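Local coordinates for NAD(P)H-flavin oxidoreductase (Staphylococcus epidermidis ATCC 12228, PDB 3GBH), which probably catalyses NAD(P)H-dependent flavin-linked reductions as a nitroreductase-family enzyme that carries flavin mononucleotide, at the interface of chains A and B and the interface of chains A and C. Residues are numbered along the deposited sequence; one frame, centred on the assembly and turned at random. Chains: chain A/B/C, NAD(P)H-flavin oxidoreductase.

Contacts 1 and 3 belong to one two-fold interface between chains A and B. Their C-alpha centres lie about 12 Å apart, and they share A:Leu152 and B:Leu152 on helix 132-156, which runs through both. Contact 1 is the crossing of the paired helices close to flavin-lining residues; contact 3 is where Phe11, at the start of helix 11-17, packs against the C-terminal end of the partner's long helix. Contact 2 lies apart, about 34 Å from contact 1 and about 24 Å from contact 3 between C-alpha centres, where the N-terminal arm of chain A meets chain C, an association that may reflect crystal packing.

Contact 1: the interface of chains A and B. Residues chain A 45-46, 144-145, 148-149, 152; chain B 144-145, 148, 151-152.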
# COMPACT_ATOMS: atom_id res chain seq x y z
N ALA A 45 15.52 -8.86 12.96
CA ALA A 45 16.03 -8.89 14.33
C ALA A 45 17.25 -9.77 14.48
O ALA A 45 17.46 -10.73 13.70
CB ALA A 45 14.94 -9.37 15.28
N PRO A 46 18.08 -9.47 15.48
CA PRO A 46 19.26 -10.28 15.75
C PRO A 46 18.87 -11.54 16.51
O PRO A 46 17.82 -11.58 17.16
CB PRO A 46 20.12 -9.37 16.62
CG PRO A 46 19.08 -8.54 17.38
CD PRO A 46 17.94 -8.35 16.43
N SER A 144 11.64 -13.28 21.38
CA SER A 144 11.16 -12.05 21.98
C SER A 144 11.76 -10.80 21.32
O SER A 144 11.06 -9.80 21.10
CB SER A 144 11.41 -12.06 23.48
OG SER A 144 10.68 -13.12 24.08
N LEU A 145 13.03 -10.87 20.97
CA LEU A 145 13.66 -9.78 20.23
C LEU A 145 12.90 -9.53 18.92
O LEU A 145 12.55 -8.39 18.59
CB LEU A 145 15.15 -10.10 19.95
CG LEU A 145 16.09 -10.14 21.15
CD1 LEU A 145 17.50 -10.67 20.69
CD2 LEU A 145 16.22 -8.78 21.84
N MSE A 148 9.26 -8.00 19.47
CA MSE A 148 9.21 -6.56 19.71
C MSE A 148 9.30 -5.79 18.38
O MSE A 148 8.55 -4.83 18.16
CB MSE A 148 10.34 -6.13 20.62
CG MSE A 148 10.29 -4.65 21.02
SE MSE A 148 8.90 -4.26 22.31
CE MSE A 148 7.61 -3.40 21.12
N GLN A 149 10.21 -6.21 17.51
CA GLN A 149 10.39 -5.56 16.23
C GLN A 149 9.15 -5.77 15.38
O GLN A 149 8.74 -4.87 14.64
CB GLN A 149 11.68 -6.03 15.55
CG GLN A 149 12.06 -5.24 14.32
CD GLN A 149 13.55 -5.28 13.98
OE1 GLN A 149 14.39 -4.82 14.76
NE2 GLN A 149 13.88 -5.76 12.77
N LEU A 152 6.49 -3.21 16.59
CA LEU A 152 6.86 -1.86 16.15
C LEU A 152 6.59 -1.69 14.66
O LEU A 152 6.02 -0.66 14.22
CB LEU A 152 8.31 -1.53 16.52
CG LEU A 152 8.59 -1.39 18.02
CD1 LEU A 152 10.10 -1.32 18.32
CD2 LEU A 152 7.90 -0.19 18.60
N SER B 144 13.95 -9.14 27.14
CA SER B 144 14.29 -9.19 25.72
C SER B 144 13.45 -8.22 24.87
O SER B 144 13.94 -7.60 23.92
CB SER B 144 14.20 -10.64 25.22
OG SER B 144 15.12 -11.46 25.95
N LEU B 145 12.17 -8.08 25.21
CA LEU B 145 11.33 -7.10 24.53
C LEU B 145 11.92 -5.69 24.69
O LEU B 145 12.03 -4.93 23.72
CB LEU B 145 9.89 -7.16 25.01
CG LEU B 145 9.09 -8.46 24.76
CD1 LEU B 145 7.74 -8.39 25.43
CD2 LEU B 145 8.93 -8.73 23.25
N MSE B 148 15.29 -5.15 22.66
CA MSE B 148 15.16 -4.85 21.24
C MSE B 148 14.84 -3.37 21.07
O MSE B 148 15.44 -2.68 20.26
CB MSE B 148 14.04 -5.68 20.60
CG MSE B 148 13.94 -5.48 19.10
SE MSE B 148 15.39 -6.39 18.14
CE MSE B 148 16.41 -4.82 17.53
N MSE B 151 17.94 -1.29 21.59
CA MSE B 151 18.85 -1.31 20.44
C MSE B 151 18.37 -0.43 19.28
O MSE B 151 19.17 0.27 18.66
CB MSE B 151 19.09 -2.74 19.98
CG MSE B 151 19.86 -3.58 21.00
SE MSE B 151 20.43 -5.27 20.21
CE MSE B 151 18.84 -6.33 20.67
N LEU B 152 17.06 -0.42 19.04
CA LEU B 152 16.50 0.44 18.00
C LEU B 152 16.64 1.91 18.37
O LEU B 152 17.08 2.74 17.57
CB LEU B 152 15.03 0.06 17.69
CG LEU B 152 14.92 -1.32 17.04
CD1 LEU B 152 13.48 -1.86 17.03
CD2 LEU B 152 15.49 -1.30 15.66
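The A:Gln149 amide meets chain B at its oxygen end, OE1 standing 3.4 Å from the methyl CE of B:Met148 and also near the two methyls of B:Leu152. This is the dimer interface of the nitroreductase family, in which helix 132-156 of each chain packs on its two-fold mate and flavin is bound between subunits; A:Pro46 and A:Leu145 also belong to residues that line the flavin mononucleotide pocket. The A:Pro46 ring turns its CD corner toward the selenium of B:Met148, tip to tip at 3.6 Å, while its neighbouring CG approaches CE of B:Met151 as the two side chains slide past each other in opposite directions. Among the residues at this patch no N or O of one chain comes close enough to bond to the other, and the contact is one of apolar fit. At the crossing, A:Ser144 CB touches B:Ser144 CB at 3.6 Å. The CB atoms of A:Met148 and B:Met148, both selenomethionine, come within 3.7 Å. B:Met148 has CG anti to its backbone N (chi1 -175°) and then bends at chi2 and chi3, which lays CG 3.3 Å from the backbone oxygen of A:Leu145 and carries the selenium on toward A:Pro46. The A:Leu145 branch CD2 reaches the backbone oxygen of B:Ser144, and the same branch meets CE of B:Met151 at 3.8 Å, with the two side chains about perpendicular. Farther along the helices, A:Leu152 and B:Leu152 point at each other through CD1, 3.7 Å apart.

Contact 2: the interface of chains A and C. Residues chain A 2-3; chain C 55, 178, 182-183.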
# COMPACT_ATOMS: atom_id res chain seq x y z
N MSE A 2 -7.31 13.08 -0.90
CA MSE A 2 -6.86 11.68 -1.23
C MSE A 2 -6.48 10.76 0.00
O MSE A 2 -5.70 11.07 0.90
CB MSE A 2 -5.76 11.67 -2.32
CG MSE A 2 -5.72 12.86 -3.38
SE MSE A 2 -7.09 13.11 -4.82
CE MSE A 2 -5.96 13.84 -6.23
N GLN A 3 -7.13 9.59 0.01
CA GLN A 3 -6.99 8.63 1.12
C GLN A 3 -5.68 7.87 0.97
O GLN A 3 -5.46 7.17 -0.00
CB GLN A 3 -8.17 7.67 1.19
CG GLN A 3 -8.25 6.85 2.44
CD GLN A 3 -9.46 5.93 2.46
OE1 GLN A 3 -10.57 6.39 2.43
NE2 GLN A 3 -9.24 4.62 2.50
N ARG C 55 -9.22 10.87 -10.03
CA ARG C 55 -8.25 11.44 -9.11
C ARG C 55 -6.89 11.44 -9.81
O ARG C 55 -6.38 10.38 -10.18
CB ARG C 55 -8.17 10.59 -7.83
CG ARG C 55 -9.49 10.34 -7.12
CD ARG C 55 -10.11 11.62 -6.45
NE ARG C 55 -11.37 11.25 -5.81
CZ ARG C 55 -12.57 11.44 -6.34
NH1 ARG C 55 -12.73 12.07 -7.49
NH2 ARG C 55 -13.65 11.01 -5.68
N TYR C 178 -0.99 6.02 -2.04
CA TYR C 178 -2.45 6.02 -2.09
C TYR C 178 -2.97 4.67 -1.64
O TYR C 178 -2.31 3.66 -1.83
CB TYR C 178 -2.96 6.28 -3.50
CG TYR C 178 -2.79 7.70 -4.02
CD1 TYR C 178 -2.11 8.68 -3.30
CD2 TYR C 178 -3.31 8.06 -5.25
CE1 TYR C 178 -1.94 9.96 -3.79
CE2 TYR C 178 -3.16 9.37 -5.75
CZ TYR C 178 -2.47 10.30 -5.02
OH TYR C 178 -2.32 11.58 -5.51
N ARG C 182 -9.02 1.53 -2.24
CA ARG C 182 -9.97 2.53 -2.68
C ARG C 182 -9.73 3.03 -4.09
O ARG C 182 -10.68 3.34 -4.83
CB ARG C 182 -9.90 3.71 -1.73
CG ARG C 182 -10.91 4.76 -2.03
CD ARG C 182 -11.05 5.79 -0.92
NE ARG C 182 -12.00 6.78 -1.37
CZ ARG C 182 -12.49 7.76 -0.63
NH1 ARG C 182 -12.14 7.88 0.63
NH2 ARG C 182 -13.37 8.59 -1.17
N TYR C 183 -8.47 3.16 -4.48
CA TYR C 183 -8.11 3.78 -5.74
C TYR C 183 -7.49 2.81 -6.73
O TYR C 183 -6.48 2.17 -6.43
CB TYR C 183 -7.15 4.93 -5.49
CG TYR C 183 -7.68 6.01 -4.57
CD1 TYR C 183 -8.68 6.86 -4.98
CD2 TYR C 183 -7.16 6.19 -3.30
CE1 TYR C 183 -9.16 7.86 -4.12
CE2 TYR C 183 -7.63 7.18 -2.43
CZ TYR C 183 -8.63 8.02 -2.85
OH TYR C 183 -9.10 9.00 -1.99
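A:Gln3 OE1, the side-chain amide oxygen, accepts a hydrogen bond from the guanidinium NH1 of C:Arg182 at 2.8 Å. OE1 lies in the guanidinium plane, whereas the nitrogen sits above the carbonyl plane of the amide, 37° out of it and not on a lone pair, with the two flat groups steeply turned against each other. A:Gln3 reaches this far by an extended chain, with CG anti to its backbone N (chi1 -168°). C:Arg182 is likewise extended from CG to NE and crosses the glutamine at about a right angle. A second bond, nearly straight at 170°, runs from the backbone N of A:Gln3 to the phenol OH of C:Tyr183 at 2.9 Å. Its ring carries CG of C:Arg182 over the centre of one face and A:Gln3 CA at the edge, while the phenol oxygen lies above one face of the guanidinium, toward its rim; the tyrosine may thus help position the arginine. Beside this pair the selenium of A:Met2 rests 3.7 Å from CD of C:Arg55. The patch joins the N-terminal arm of chain A, possibly only in the crystal, to a surface of chain C built from strand 54-59, the start of strand 183-192 and the loop preceding it, which holds C:Tyr178 and C:Arg182.

Contact 3: the interface of chains A and B. Residues chain A 8-9, 11, 14, 152-153, 156; chain B 9, 11, 14, 152, 156.
Both A:Phe11 and B:Phe11 hold CG anti to the backbone N (chi1 174° and 178°), which points each ring beside the two-fold axis and against the partner chain. The two side chains cross at about a right angle and touch through their CD1 atoms, 3.8 Å apart. Beyond this meeting point, CB of B:Ala156 lies over the face of the A:Phe11 ring, 4.0 Å from its centroid, and A:Ala156 covers the B:Phe11 ring in the same way, nearer its rim. On the same side as the alanine, but toward the CD1/CE1 rim, stands a valine: B:Val14 CG1 lies 3.8 Å from CE1 of A:Phe11. The ring tip reaches the long helix 132-156, CZ of A:Phe11 lying 3.6 Å from the backbone carbon C of B:Leu152, while A:Thr153 OG1 sits at the edge of the B:Phe11 ring. Reciprocal backbone bonds fasten the helix starts: B:Phe11 N donates to A:Asn9 O at 2.8 Å, and A:Phe11 N to B:Asn9 O likewise. Each thus satisfies an N-H at the start of helix 11-17 with a carbonyl from the partner. The reciprocal packing joins the two subunits of the nitroreductase-type dimer and is likely to support the flavin sites formed between them.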
# COMPACT_ATOMS: atom_id res chain seq x y z
N ILE A 8 3.13 5.19 9.71
CA ILE A 8 3.77 6.11 10.64
C ILE A 8 5.25 5.94 10.36
O ILE A 8 5.78 4.85 10.54
CB ILE A 8 3.49 5.72 12.07
CG1 ILE A 8 1.99 5.73 12.34
CG2 ILE A 8 4.21 6.63 13.05
CD1 ILE A 8 1.68 5.12 13.71
N ASN A 9 5.90 6.99 9.86
CA ASN A 9 7.30 6.91 9.46
C ASN A 9 8.25 7.46 10.51
O ASN A 9 9.44 7.17 10.46
CB ASN A 9 7.53 7.60 8.11
CG ASN A 9 6.81 6.89 6.96
OD1 ASN A 9 6.96 5.70 6.75
ND2 ASN A 9 6.05 7.64 6.20
N PHE A 11 10.18 7.44 13.76
CA PHE A 11 10.58 6.39 14.70
C PHE A 11 10.02 6.61 16.11
O PHE A 11 9.50 5.68 16.72
CB PHE A 11 12.13 6.25 14.80
CG PHE A 11 12.60 5.28 15.86
CD1 PHE A 11 12.65 3.92 15.60
CD2 PHE A 11 12.95 5.73 17.12
CE1 PHE A 11 13.04 3.02 16.56
CE2 PHE A 11 13.36 4.84 18.11
CZ PHE A 11 13.41 3.47 17.82
N VAL A 14 6.28 5.99 16.24
CA VAL A 14 5.94 4.56 16.28
C VAL A 14 6.07 3.99 17.69
O VAL A 14 5.12 3.43 18.23
CB VAL A 14 6.83 3.75 15.33
CG1 VAL A 14 6.52 2.25 15.51
CG2 VAL A 14 6.59 4.19 13.90
N LEU A 152 6.49 -3.21 16.59
CA LEU A 152 6.86 -1.86 16.15
C LEU A 152 6.59 -1.69 14.66
O LEU A 152 6.02 -0.66 14.22
CB LEU A 152 8.31 -1.53 16.52
CG LEU A 152 8.59 -1.39 18.02
CD1 LEU A 152 10.10 -1.32 18.32
CD2 LEU A 152 7.90 -0.19 18.60
N THR A 153 6.97 -2.70 13.88
CA THR A 153 6.72 -2.68 12.43
C THR A 153 5.23 -2.66 12.10
O THR A 153 4.77 -1.90 11.23
CB THR A 153 7.46 -3.82 11.73
OG1 THR A 153 8.85 -3.76 12.09
CG2 THR A 153 7.37 -3.68 10.21
N ALA A 156 4.02 0.80 12.63
CA ALA A 156 4.50 1.61 11.50
C ALA A 156 3.62 1.42 10.25
O ALA A 156 3.49 2.33 9.42
CB ALA A 156 5.93 1.28 11.20
N ASN B 9 15.74 9.57 12.10
CA ASN B 9 14.33 9.73 12.49
C ASN B 9 13.35 8.83 11.73
O ASN B 9 12.20 8.66 12.17
CB ASN B 9 13.90 11.19 12.33
CG ASN B 9 14.61 12.12 13.31
OD1 ASN B 9 14.91 11.72 14.44
ND2 ASN B 9 14.87 13.33 12.89
N PHE B 11 11.69 5.52 10.67
CA PHE B 11 11.54 4.19 11.25
C PHE B 11 12.24 3.08 10.43
O PHE B 11 13.01 2.29 10.98
CB PHE B 11 10.06 3.84 11.44
CG PHE B 11 9.86 2.50 11.99
CD1 PHE B 11 10.00 2.28 13.35
CD2 PHE B 11 9.63 1.41 11.15
CE1 PHE B 11 9.88 1.01 13.86
CE2 PHE B 11 9.50 0.13 11.67
CZ PHE B 11 9.60 -0.07 13.02
N VAL B 14 16.00 3.29 10.60
CA VAL B 14 16.52 2.79 11.87
C VAL B 14 16.60 1.25 11.85
O VAL B 14 17.63 0.65 12.14
CB VAL B 14 15.69 3.25 13.09
CG1 VAL B 14 16.12 2.53 14.37
CG2 VAL B 14 15.81 4.76 13.26
N LEU B 152 17.06 -0.42 19.04
CA LEU B 152 16.50 0.44 18.00
C LEU B 152 16.64 1.91 18.37
O LEU B 152 17.08 2.74 17.57
CB LEU B 152 15.03 0.06 17.69
CG LEU B 152 14.92 -1.32 17.04
CD1 LEU B 152 13.48 -1.86 17.03
CD2 LEU B 152 15.49 -1.30 15.66
N ALA B 156 18.57 5.05 16.66
CA ALA B 156 17.90 6.30 16.28
C ALA B 156 18.69 7.51 16.76
O ALA B 156 18.65 8.62 16.16
CB ALA B 156 16.46 6.32 16.83